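Local coordinates for HTH marR-type domain-containing protein (Streptococcus agalactiae serotype III, PDB 7DVR) that senses heme and, as a member of the MarR family of winged helix-turn-helix proteins, probably binds DNA to regulate transcription in a heme-dependent way, at residues A[29-39]-A[69-78]; A[42-52]-A[90-100]. All coordinates share one frame; numbering follows the deposited sequence.

Contact 1: A[29-39]-A[69-78]; sequences EHLAGPQGHLV and LVKRMEKNGF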
loop_
_atom_site.group_PDB
_atom_site.type_symbol
_atom_site.label_atom_id
_atom_site.label_comp_id
_atom_site.label_asym_id
_atom_site.label_seq_id
_atom_site.Cartn_x
_atom_site.Cartn_y
_atom_site.Cartn_z
ATOM N N GLU A 29 -3.661 -18.653 -12.499
ATOM C CA GLU A 29 -2.393 -18.179 -11.947
ATOM C C GLU A 29 -1.592 -17.534 -13.100
ATOM O O GLU A 29 -1.818 -17.857 -14.258
ATOM C CB GLU A 29 -1.633 -19.346 -11.327
ATOM C CG GLU A 29 -0.519 -18.917 -10.401
ATOM C CD GLU A 29 0.336 -20.049 -9.835
ATOM O OE1 GLU A 29 -0.050 -21.243 -9.951
ATOM O OE2 GLU A 29 1.395 -19.722 -9.266
ATOM N N HIS A 30 -0.695 -16.638 -12.734
ATOM C CA HIS A 30 0.230 -15.893 -13.631
ATOM C C HIS A 30 -0.540 -15.015 -14.606
ATOM O O HIS A 30 0.114 -14.380 -15.424
ATOM C CB HIS A 30 1.164 -16.805 -14.444
ATOM C CG HIS A 30 1.727 -17.939 -13.666
ATOM N ND1 HIS A 30 1.454 -19.248 -14.004
ATOM C CD2 HIS A 30 2.550 -17.979 -12.593
ATOM C CE1 HIS A 30 2.075 -20.055 -13.167
ATOM N NE2 HIS A 30 2.762 -19.301 -12.296
ATOM N N LEU A 31 -1.858 -14.976 -14.566
ATOM C CA LEU A 31 -2.564 -14.123 -15.524
ATOM C C LEU A 31 -2.994 -12.815 -14.885
ATOM O O LEU A 31 -3.473 -11.933 -15.642
ATOM C CB LEU A 31 -3.744 -14.856 -16.125
ATOM C CG LEU A 31 -3.335 -15.876 -17.166
ATOM C CD1 LEU A 31 -4.337 -16.990 -17.193
ATOM C CD2 LEU A 31 -3.183 -15.246 -18.554
ATOM N N ALA A 32 -2.765 -12.640 -13.596
ATOM C CA ALA A 32 -3.197 -11.419 -12.891
ATOM C C ALA A 32 -2.558 -10.183 -13.503
ATOM O O ALA A 32 -3.250 -9.192 -13.500
ATOM C CB ALA A 32 -2.866 -11.481 -11.433
ATOM N N GLY A 33 -1.324 -10.224 -14.013
ATOM C CA GLY A 33 -0.691 -8.984 -14.503
ATOM C C GLY A 33 -0.618 -8.828 -16.026
ATOM O O GLY A 33 -1.614 -8.708 -16.735
ATOM N N PRO A 34 0.608 -8.627 -16.523
ATOM C CA PRO A 34 0.913 -8.508 -17.948
ATOM C C PRO A 34 0.600 -9.713 -18.851
ATOM O O PRO A 34 0.333 -9.516 -20.022
ATOM C CB PRO A 34 2.438 -8.242 -17.963
ATOM C CG PRO A 34 2.911 -8.501 -16.538
ATOM C CD PRO A 34 1.719 -8.233 -15.663
ATOM N N GLN A 35 0.683 -10.924 -18.334
ATOM C CA GLN A 35 0.370 -12.113 -19.156
ATOM C C GLN A 35 -1.108 -12.062 -19.516
ATOM O O GLN A 35 -1.412 -12.164 -20.701
ATOM C CB GLN A 35 0.828 -13.353 -18.426
ATOM C CG GLN A 35 2.331 -13.419 -18.377
ATOM C CD GLN A 35 2.864 -14.647 -17.700
ATOM O OE1 GLN A 35 3.661 -14.573 -16.754
ATOM N NE2 GLN A 35 2.448 -15.784 -18.191
ATOM N N GLY A 36 -1.978 -11.860 -18.528
ATOM C CA GLY A 36 -3.425 -11.719 -18.751
ATOM C C GLY A 36 -3.729 -10.715 -19.823
ATOM O O GLY A 36 -4.605 -10.955 -20.657
ATOM N N HIS A 37 -3.092 -9.574 -19.737
ATOM C CA HIS A 37 -3.442 -8.439 -20.610
ATOM C C HIS A 37 -3.224 -8.872 -22.053
ATOM O O HIS A 37 -4.088 -8.627 -22.890
ATOM C CB HIS A 37 -2.634 -7.207 -20.223
ATOM C CG HIS A 37 -3.147 -5.978 -20.913
ATOM N ND1 HIS A 37 -4.258 -5.306 -20.468
ATOM C CD2 HIS A 37 -2.761 -5.323 -22.017
ATOM C CE1 HIS A 37 -4.533 -4.288 -21.247
ATOM N NE2 HIS A 37 -3.628 -4.270 -22.209
ATOM N N LEU A 38 -2.073 -9.460 -22.314
ATOM C CA LEU A 38 -1.685 -9.872 -23.690
ATOM C C LEU A 38 -2.569 -11.057 -24.143
ATOM O O LEU A 38 -2.904 -11.153 -25.279
ATOM C CB LEU A 38 -0.202 -10.261 -23.729
ATOM C CG LEU A 38 0.807 -9.109 -23.617
ATOM C CD1 LEU A 38 2.238 -9.537 -23.934
ATOM C CD2 LEU A 38 0.416 -7.913 -24.465
ATOM N N VAL A 39 -2.973 -11.970 -23.269
ATOM C CA VAL A 39 -3.743 -13.171 -23.673
ATOM C C VAL A 39 -5.113 -12.692 -24.069
ATOM O O VAL A 39 -5.635 -13.110 -25.082
ATOM C CB VAL A 39 -3.874 -14.158 -22.476
ATOM C CG1 VAL A 39 -5.067 -15.108 -22.573
ATOM C CG2 VAL A 39 -2.563 -14.886 -22.272
ATOM N N LEU A 69 8.931 -11.302 -20.654
ATOM C CA LEU A 69 7.494 -11.596 -20.517
ATOM C C LEU A 69 7.054 -12.657 -21.518
ATOM O O LEU A 69 6.399 -13.596 -21.068
ATOM C CB LEU A 69 6.672 -10.335 -20.721
ATOM C CG LEU A 69 5.170 -10.555 -20.689
ATOM C CD1 LEU A 69 4.760 -11.004 -19.292
ATOM C CD2 LEU A 69 4.434 -9.286 -21.102
ATOM N N VAL A 70 7.333 -12.516 -22.821
ATOM C CA VAL A 70 6.736 -13.468 -23.812
ATOM C C VAL A 70 7.403 -14.841 -23.692
ATOM O O VAL A 70 6.722 -15.873 -23.919
ATOM C CB VAL A 70 6.808 -12.930 -25.252
ATOM C CG1 VAL A 70 6.025 -11.655 -25.316
ATOM C CG2 VAL A 70 8.227 -12.749 -25.706
ATOM N N LYS A 71 8.652 -14.880 -23.253
ATOM C CA LYS A 71 9.380 -16.165 -23.114
ATOM C C LYS A 71 8.750 -16.994 -21.979
ATOM O O LYS A 71 8.674 -18.256 -22.106
ATOM C CB LYS A 71 10.864 -15.930 -22.840
ATOM C CG LYS A 71 11.653 -17.227 -22.812
ATOM C CD LYS A 71 13.161 -17.085 -22.971
ATOM C CE LYS A 71 13.857 -18.412 -22.736
ATOM N NZ LYS A 71 15.336 -18.280 -22.732
ATOM N N ARG A 72 8.335 -16.302 -20.919
ATOM C CA ARG A 72 7.624 -16.902 -19.760
ATOM C C ARG A 72 6.184 -17.262 -20.123
ATOM O O ARG A 72 5.658 -18.227 -19.595
ATOM C CB ARG A 72 7.596 -15.927 -18.592
ATOM C CG ARG A 72 8.791 -16.087 -17.670
ATOM C CD ARG A 72 9.116 -14.744 -17.054
ATOM N NE ARG A 72 7.943 -14.123 -16.454
ATOM C CZ ARG A 72 7.705 -12.812 -16.386
ATOM N NH1 ARG A 72 8.541 -11.937 -16.918
ATOM N NH2 ARG A 72 6.612 -12.378 -15.778
ATOM N N MET A 73 5.539 -16.516 -21.010
ATOM C CA MET A 73 4.188 -16.893 -21.485
ATOM C C MET A 73 4.293 -18.195 -22.274
ATOM O O MET A 73 3.479 -19.061 -22.061
ATOM C CB MET A 73 3.572 -15.781 -22.325
ATOM C CG MET A 73 3.235 -14.566 -21.490
ATOM S SD MET A 73 2.699 -13.157 -22.476
ATOM C CE MET A 73 1.040 -13.745 -22.827
ATOM N N GLU A 74 5.322 -18.328 -23.102
ATOM C CA GLU A 74 5.625 -19.544 -23.890
ATOM C C GLU A 74 5.912 -20.696 -22.921
ATOM O O GLU A 74 5.289 -21.751 -23.098
ATOM C CB GLU A 74 6.799 -19.334 -24.851
ATOM C CG GLU A 74 7.107 -20.520 -25.746
ATOM C CD GLU A 74 7.985 -20.197 -26.954
ATOM O OE1 GLU A 74 9.052 -19.590 -26.739
ATOM O OE2 GLU A 74 7.585 -20.521 -28.147
ATOM N N LYS A 75 6.812 -20.484 -21.963
ATOM C CA LYS A 75 7.135 -21.474 -20.874
ATOM C C LYS A 75 5.854 -21.998 -20.256
ATOM O O LYS A 75 5.677 -23.223 -20.131
ATOM C CB LYS A 75 8.022 -20.850 -19.794
ATOM C CG LYS A 75 9.516 -21.016 -20.055
ATOM C CD LYS A 75 10.434 -20.003 -19.359
ATOM C CE LYS A 75 11.908 -20.184 -19.682
ATOM N NZ LYS A 75 12.543 -21.242 -18.848
ATOM N N ASN A 76 4.951 -21.109 -19.897
ATOM C CA ASN A 76 3.614 -21.487 -19.396
ATOM C C ASN A 76 2.682 -22.164 -20.422
ATOM O O ASN A 76 1.590 -22.628 -19.951
ATOM C CB ASN A 76 2.934 -20.260 -18.811
ATOM C CG ASN A 76 3.652 -19.689 -17.614
ATOM O OD1 ASN A 76 3.633 -18.484 -17.412
ATOM N ND2 ASN A 76 4.315 -20.526 -16.847
ATOM N N GLY A 77 3.018 -22.198 -21.731
ATOM C CA GLY A 77 2.171 -22.844 -22.750
ATOM C C GLY A 77 0.973 -22.006 -23.147
ATOM O O GLY A 77 0.081 -22.546 -23.790
ATOM N N PHE A 78 0.974 -20.694 -22.872
ATOM C CA PHE A 78 -0.175 -19.826 -23.287
ATOM C C PHE A 78 -0.062 -19.425 -24.749
ATOM O O PHE A 78 -1.081 -19.210 -25.390
ATOM C CB PHE A 78 -0.270 -18.546 -22.462
ATOM C CG PHE A 78 -0.331 -18.795 -20.971
ATOM C CD1 PHE A 78 -0.736 -20.024 -20.509
ATOM C CD2 PHE A 78 0.066 -17.834 -20.069
ATOM C CE1 PHE A 78 -0.774 -20.303 -19.145
ATOM C CE2 PHE A 78 -0.005 -18.092 -18.696
ATOM C CZ PHE A 78 -0.414 -19.320 -18.253
HETATM O O HOH W 1 4.996 -16.442 -15.131
#
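Q35 and N76 join their side-chain amides by one hydrogen bond. NE2 of Q35 donates to OD1 of N76 at 3.0 Å. The N-H...O angle is 167°, and the donor lies in the carbonyl plane of N76. The two amides are nearly coplanar, 9° apart. A water donates to Q35 OE1 and, weakly, to N76 OD1. NE2 of Q35 also lies 3.4 Å from CE2 of F78, whose ring is turned obliquely to the amide.

The apolar contacts begin on the stem of Q35. Its chain runs straight on beyond CG, which carries the amide past M73 to N76. Its CG touches M73 CG at 3.4 Å and L69 CD1 at 3.5 Å. M73 bends at its last torsion, and its CE meets L38 CB and V39 CG2. L38 CD1 and L69 CD2 meet tip to tip at 3.6 Å. P34 CB rests on the methyls of L69.

Helices 34-39 and 69-75 cross at -80°, with axes 10.6 Å apart. G77 closes the second helix in a Schellman motif. This packing of helix 34-44 on helix 63-75 is part of the helical core of a winged helix-turn-helix domain, the latter probably being the recognition helix.

Contact 2: A[42-52]-A[90-100]; sequences LYKHPDKDMSI and VKYLYLTHLGK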
loop_
_atom_site.group_PDB
_atom_site.type_symbol
_atom_site.label_atom_id
_atom_site.label_comp_id
_atom_site.label_asym_id
_atom_site.label_seq_id
_atom_site.Cartn_x
_atom_site.Cartn_y
_atom_site.Cartn_z
ATOM N N LEU A 42 -4.787 -10.922 -27.550
ATOM C CA LEU A 42 -4.782 -11.987 -28.573
ATOM C C LEU A 42 -6.184 -12.556 -28.751
ATOM O O LEU A 42 -6.656 -12.683 -29.895
ATOM C CB LEU A 42 -3.754 -13.073 -28.226
ATOM C CG LEU A 42 -2.296 -12.642 -28.300
ATOM C CD1 LEU A 42 -1.298 -13.626 -27.716
ATOM C CD2 LEU A 42 -1.916 -12.322 -29.765
ATOM N N TYR A 43 -6.851 -12.911 -27.657
ATOM C CA TYR A 43 -8.110 -13.688 -27.741
ATOM C C TYR A 43 -9.184 -12.820 -28.390
ATOM O O TYR A 43 -10.007 -13.334 -29.184
ATOM C CB TYR A 43 -8.594 -14.112 -26.369
ATOM C CG TYR A 43 -9.733 -15.116 -26.418
ATOM C CD1 TYR A 43 -9.554 -16.400 -26.921
ATOM C CD2 TYR A 43 -11.004 -14.762 -26.002
ATOM C CE1 TYR A 43 -10.604 -17.322 -26.974
ATOM C CE2 TYR A 43 -12.058 -15.674 -26.030
ATOM C CZ TYR A 43 -11.866 -16.953 -26.524
ATOM O OH TYR A 43 -12.937 -17.800 -26.570
ATOM N N LYS A 44 -9.136 -11.520 -28.100
ATOM C CA LYS A 44 -10.264 -10.628 -28.472
ATOM C C LYS A 44 -10.040 -10.021 -29.856
ATOM O O LYS A 44 -10.967 -9.410 -30.389
ATOM C CB LYS A 44 -10.537 -9.603 -27.374
ATOM C CG LYS A 44 -11.227 -10.199 -26.143
ATOM C CD LYS A 44 -11.906 -9.167 -25.268
ATOM C CE LYS A 44 -11.012 -8.552 -24.206
ATOM N NZ LYS A 44 -11.713 -8.374 -22.912
ATOM N N HIS A 45 -8.863 -10.189 -30.436
ATOM C CA HIS A 45 -8.559 -9.671 -31.797
ATOM C C HIS A 45 -7.885 -10.739 -32.655
ATOM O O HIS A 45 -6.856 -10.473 -33.249
ATOM C CB HIS A 45 -7.695 -8.401 -31.672
ATOM C CG HIS A 45 -8.255 -7.363 -30.752
ATOM N ND1 HIS A 45 -9.481 -6.761 -30.991
ATOM C CD2 HIS A 45 -7.759 -6.785 -29.627
ATOM C CE1 HIS A 45 -9.719 -5.869 -30.050
ATOM N NE2 HIS A 45 -8.688 -5.891 -29.182
ATOM N N PRO A 46 -8.528 -11.887 -32.934
ATOM C CA PRO A 46 -7.905 -12.975 -33.702
ATOM C C PRO A 46 -7.662 -12.659 -35.195
ATOM O O PRO A 46 -6.761 -13.273 -35.765
ATOM C CB PRO A 46 -8.890 -14.116 -33.558
ATOM C CG PRO A 46 -10.237 -13.420 -33.366
ATOM C CD PRO A 46 -9.939 -12.150 -32.603
ATOM N N ASP A 47 -8.469 -11.754 -35.761
ATOM C CA ASP A 47 -8.259 -11.017 -37.053
ATOM C C ASP A 47 -6.806 -10.541 -37.173
ATOM O O ASP A 47 -6.246 -10.560 -38.296
ATOM C CB ASP A 47 -9.173 -9.777 -37.064
ATOM C CG ASP A 47 -9.456 -9.232 -35.642
ATOM O OD1 ASP A 47 -10.075 -9.930 -34.838
ATOM O OD2 ASP A 47 -9.034 -8.112 -35.324
ATOM N N LYS A 48 -6.252 -9.984 -36.105
ATOM C CA LYS A 48 -4.978 -9.236 -36.096
ATOM C C LYS A 48 -3.862 -10.079 -35.551
ATOM O O LYS A 48 -4.082 -11.160 -35.072
ATOM C CB LYS A 48 -5.082 -7.962 -35.264
ATOM C CG LYS A 48 -6.090 -7.006 -35.865
ATOM C CD LYS A 48 -6.609 -5.939 -34.936
ATOM C CE LYS A 48 -7.675 -5.117 -35.633
ATOM N NZ LYS A 48 -8.135 -3.972 -34.806
ATOM N N ASP A 49 -2.667 -9.535 -35.647
ATOM C CA ASP A 49 -1.503 -10.252 -35.102
ATOM C C ASP A 49 -0.797 -9.335 -34.125
ATOM O O ASP A 49 -0.946 -8.140 -34.176
ATOM C CB ASP A 49 -0.599 -10.727 -36.225
ATOM C CG ASP A 49 -1.192 -11.894 -36.986
ATOM O OD1 ASP A 49 -1.238 -13.043 -36.435
ATOM O OD2 ASP A 49 -1.671 -11.636 -38.114
ATOM N N MET A 50 0.057 -9.938 -33.343
ATOM C CA MET A 50 0.822 -9.252 -32.296
ATOM C C MET A 50 2.262 -9.734 -32.377
ATOM O O MET A 50 2.498 -10.864 -32.142
ATOM C CB MET A 50 0.223 -9.516 -30.913
ATOM C CG MET A 50 1.069 -8.974 -29.749
ATOM S SD MET A 50 0.363 -9.605 -28.002
ATOM C CE MET A 50 -1.205 -8.699 -28.089
ATOM N N SER A 51 3.153 -8.819 -32.683
ATOM C CA SER A 51 4.602 -9.116 -32.654
ATOM C C SER A 51 5.089 -8.787 -31.225
ATOM O O SER A 51 4.393 -8.093 -30.430
ATOM C CB SER A 51 5.339 -8.445 -33.751
ATOM O OG SER A 51 5.139 -7.045 -33.648
ATOM N N ILE A 52 6.349 -9.093 -30.966
ATOM C CA ILE A 52 6.946 -8.664 -29.680
ATOM C C ILE A 52 6.978 -7.145 -29.638
ATOM O O ILE A 52 6.635 -6.570 -28.625
ATOM C CB ILE A 52 8.292 -9.348 -29.473
ATOM C CG1 ILE A 52 8.059 -10.863 -29.392
ATOM C CG2 ILE A 52 8.931 -8.814 -28.215
ATOM C CD1 ILE A 52 9.284 -11.706 -29.506
ATOM N N VAL A 90 11.055 -10.323 -37.257
ATOM C CA VAL A 90 9.770 -10.015 -36.610
ATOM C C VAL A 90 9.314 -11.337 -35.960
ATOM O O VAL A 90 9.358 -12.372 -36.667
ATOM C CB VAL A 90 8.745 -9.462 -37.609
ATOM C CG1 VAL A 90 7.392 -9.217 -36.993
ATOM C CG2 VAL A 90 9.231 -8.164 -38.257
ATOM N N LYS A 91 8.981 -11.292 -34.692
ATOM C CA LYS A 91 8.505 -12.483 -33.955
ATOM C C LYS A 91 7.030 -12.292 -33.748
ATOM O O LYS A 91 6.682 -11.361 -33.008
ATOM C CB LYS A 91 9.123 -12.603 -32.563
ATOM C CG LYS A 91 10.615 -12.857 -32.497
ATOM C CD LYS A 91 11.165 -13.846 -33.505
ATOM C CE LYS A 91 12.636 -13.588 -33.746
ATOM N NZ LYS A 91 13.176 -14.421 -34.848
ATOM N N TYR A 92 6.198 -13.239 -34.206
ATOM C CA TYR A 92 4.769 -13.109 -33.925
ATOM C C TYR A 92 4.359 -14.145 -32.834
ATOM O O TYR A 92 5.022 -15.182 -32.676
ATOM C CB TYR A 92 3.969 -13.395 -35.176
ATOM C CG TYR A 92 3.846 -12.240 -36.166
ATOM C CD1 TYR A 92 3.215 -11.030 -35.831
ATOM C CD2 TYR A 92 4.391 -12.393 -37.406
ATOM C CE1 TYR A 92 3.165 -9.960 -36.715
ATOM C CE2 TYR A 92 4.397 -11.307 -38.289
ATOM C CZ TYR A 92 3.727 -10.135 -37.968
ATOM O OH TYR A 92 3.674 -9.206 -38.990
ATOM N N LEU A 93 3.354 -13.769 -32.046
ATOM C CA LEU A 93 2.768 -14.481 -30.910
ATOM C C LEU A 93 1.389 -15.041 -31.272
ATOM O O LEU A 93 0.505 -14.239 -31.715
ATOM C CB LEU A 93 2.650 -13.556 -29.681
ATOM C CG LEU A 93 3.851 -12.634 -29.431
ATOM C CD1 LEU A 93 3.819 -11.931 -28.127
ATOM C CD2 LEU A 93 5.091 -13.461 -29.410
ATOM N N TYR A 94 1.112 -16.301 -30.880
ATOM C CA TYR A 94 -0.195 -16.930 -31.164
ATOM C C TYR A 94 -0.619 -17.705 -29.946
ATOM O O TYR A 94 0.212 -18.354 -29.321
ATOM C CB TYR A 94 -0.175 -17.918 -32.308
ATOM C CG TYR A 94 0.398 -17.315 -33.576
ATOM C CD1 TYR A 94 -0.366 -16.525 -34.441
ATOM C CD2 TYR A 94 1.753 -17.409 -33.817
ATOM C CE1 TYR A 94 0.198 -15.911 -35.556
ATOM C CE2 TYR A 94 2.304 -16.843 -35.000
ATOM C CZ TYR A 94 1.531 -16.093 -35.855
ATOM O OH TYR A 94 2.076 -15.567 -37.002
ATOM N N LEU A 95 -1.847 -17.481 -29.606
ATOM C CA LEU A 95 -2.476 -18.097 -28.442
ATOM C C LEU A 95 -2.631 -19.583 -28.796
ATOM O O LEU A 95 -3.069 -19.993 -29.896
ATOM C CB LEU A 95 -3.772 -17.291 -28.286
ATOM C CG LEU A 95 -4.461 -17.123 -26.950
ATOM C CD1 LEU A 95 -3.592 -16.436 -25.892
ATOM C CD2 LEU A 95 -5.757 -16.327 -27.221
ATOM N N THR A 96 -2.268 -20.424 -27.848
ATOM C CA THR A 96 -2.481 -21.899 -27.951
ATOM C C THR A 96 -3.868 -22.327 -27.430
ATOM O O THR A 96 -4.635 -21.491 -26.964
ATOM C CB THR A 96 -1.414 -22.601 -27.119
ATOM O OG1 THR A 96 -1.591 -22.237 -25.732
ATOM C CG2 THR A 96 -0.056 -22.289 -27.669
ATOM N N HIS A 97 -4.239 -23.604 -27.659
ATOM C CA HIS A 97 -5.503 -24.168 -27.140
ATOM C C HIS A 97 -5.584 -23.842 -25.660
ATOM O O HIS A 97 -6.617 -23.351 -25.218
ATOM C CB HIS A 97 -5.507 -25.693 -27.324
ATOM C CG HIS A 97 -6.665 -26.360 -26.702
ATOM N ND1 HIS A 97 -7.942 -26.142 -27.147
ATOM C CD2 HIS A 97 -6.731 -27.239 -25.681
ATOM C CE1 HIS A 97 -8.783 -26.950 -26.501
ATOM N NE2 HIS A 97 -8.053 -27.643 -25.529
ATOM N N LEU A 98 -4.461 -24.001 -24.992
ATOM C CA LEU A 98 -4.370 -23.791 -23.519
ATOM C C LEU A 98 -4.477 -22.302 -23.213
ATOM O O LEU A 98 -5.154 -21.937 -22.251
ATOM C CB LEU A 98 -3.018 -24.260 -22.967
ATOM C CG LEU A 98 -2.897 -24.018 -21.458
ATOM C CD1 LEU A 98 -3.994 -24.768 -20.703
ATOM C CD2 LEU A 98 -1.526 -24.399 -20.939
ATOM N N GLY A 99 -3.933 -21.469 -24.087
ATOM C CA GLY A 99 -3.896 -20.043 -23.783
ATOM C C GLY A 99 -5.335 -19.623 -23.962
ATOM O O GLY A 99 -5.760 -18.718 -23.331
ATOM N N LYS A 100 -6.072 -20.259 -24.854
ATOM C CA LYS A 100 -7.464 -19.861 -25.145
ATOM C C LYS A 100 -8.434 -20.281 -23.980
ATOM O O LYS A 100 -9.381 -19.516 -23.557
ATOM C CB LYS A 100 -7.850 -20.571 -26.427
ATOM C CG LYS A 100 -7.288 -20.014 -27.708
ATOM C CD LYS A 100 -7.612 -20.841 -28.905
ATOM C CE LYS A 100 -6.973 -20.247 -30.139
ATOM N NZ LYS A 100 -7.452 -20.777 -31.429
HETATM O O HOH W 2 -0.278 -12.668 -33.652
#
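The short, weakly bonded strand 50-51 runs antiparallel to 91-95: L93 N donates to M50 O at 3.0 Å and I52 N to K91 O at 3.1 Å, with S51 and Y92 between them as a non-hydrogen-bonded pair. Water 2 extends the pairing, accepting from M50 N and donating to L93 O and D49 OD1. On the other edge of 91-95 lies strand 79-83. The three strands form the small sheet of the winged helix-turn-helix fold, and 79-83 and 91-95 are the strands of its wing.

L93 CG lies 3.5 Å from M50 O, the oxygen that its own N-H binds, while its CD2 packs on I52 CG1 at 3.9 Å. I52 runs alongside the stem of K91, its CG1 3.8 Å from K91 CB. On the opposite face, D49 CB packs against Y92 CD1 at 3.8 Å. D49 OD1 approaches Y94 CE1 at 3.3 Å, with carboxylate and ring 78° apart.

At the helix 34-44 end, L95 holds CG anti to its own N (chi1 -153°). This brings CD2 to the edge of the Y43 ring, near its plane, and 3.7 Å from Y43 CB. The same methyl also touches L42 CB.

In the fold
Contacts 1 and 2 lie in one winged helix-turn-helix domain, with centres about 12 Å apart. Both use helix 34-44: its first turns serve contact 1 and its last turn contact 2. F78 O and T96 N are 3.0 Å apart and G77 O and T96 OG1 2.6 Å, so the turn after helix 63-75 is probably hydrogen-bonded to T96, the N-cap residue of helix 97-117. V70 CG1 packs on L93 CD1 at 3.6 Å. In contact 1 the L31 side chain is about 8 Å from a heme, and the Y43 side chain of contact 2 about 14 Å from one. A32, in segment 29-39, lines the heme pocket but takes no part in the packing on 69-78.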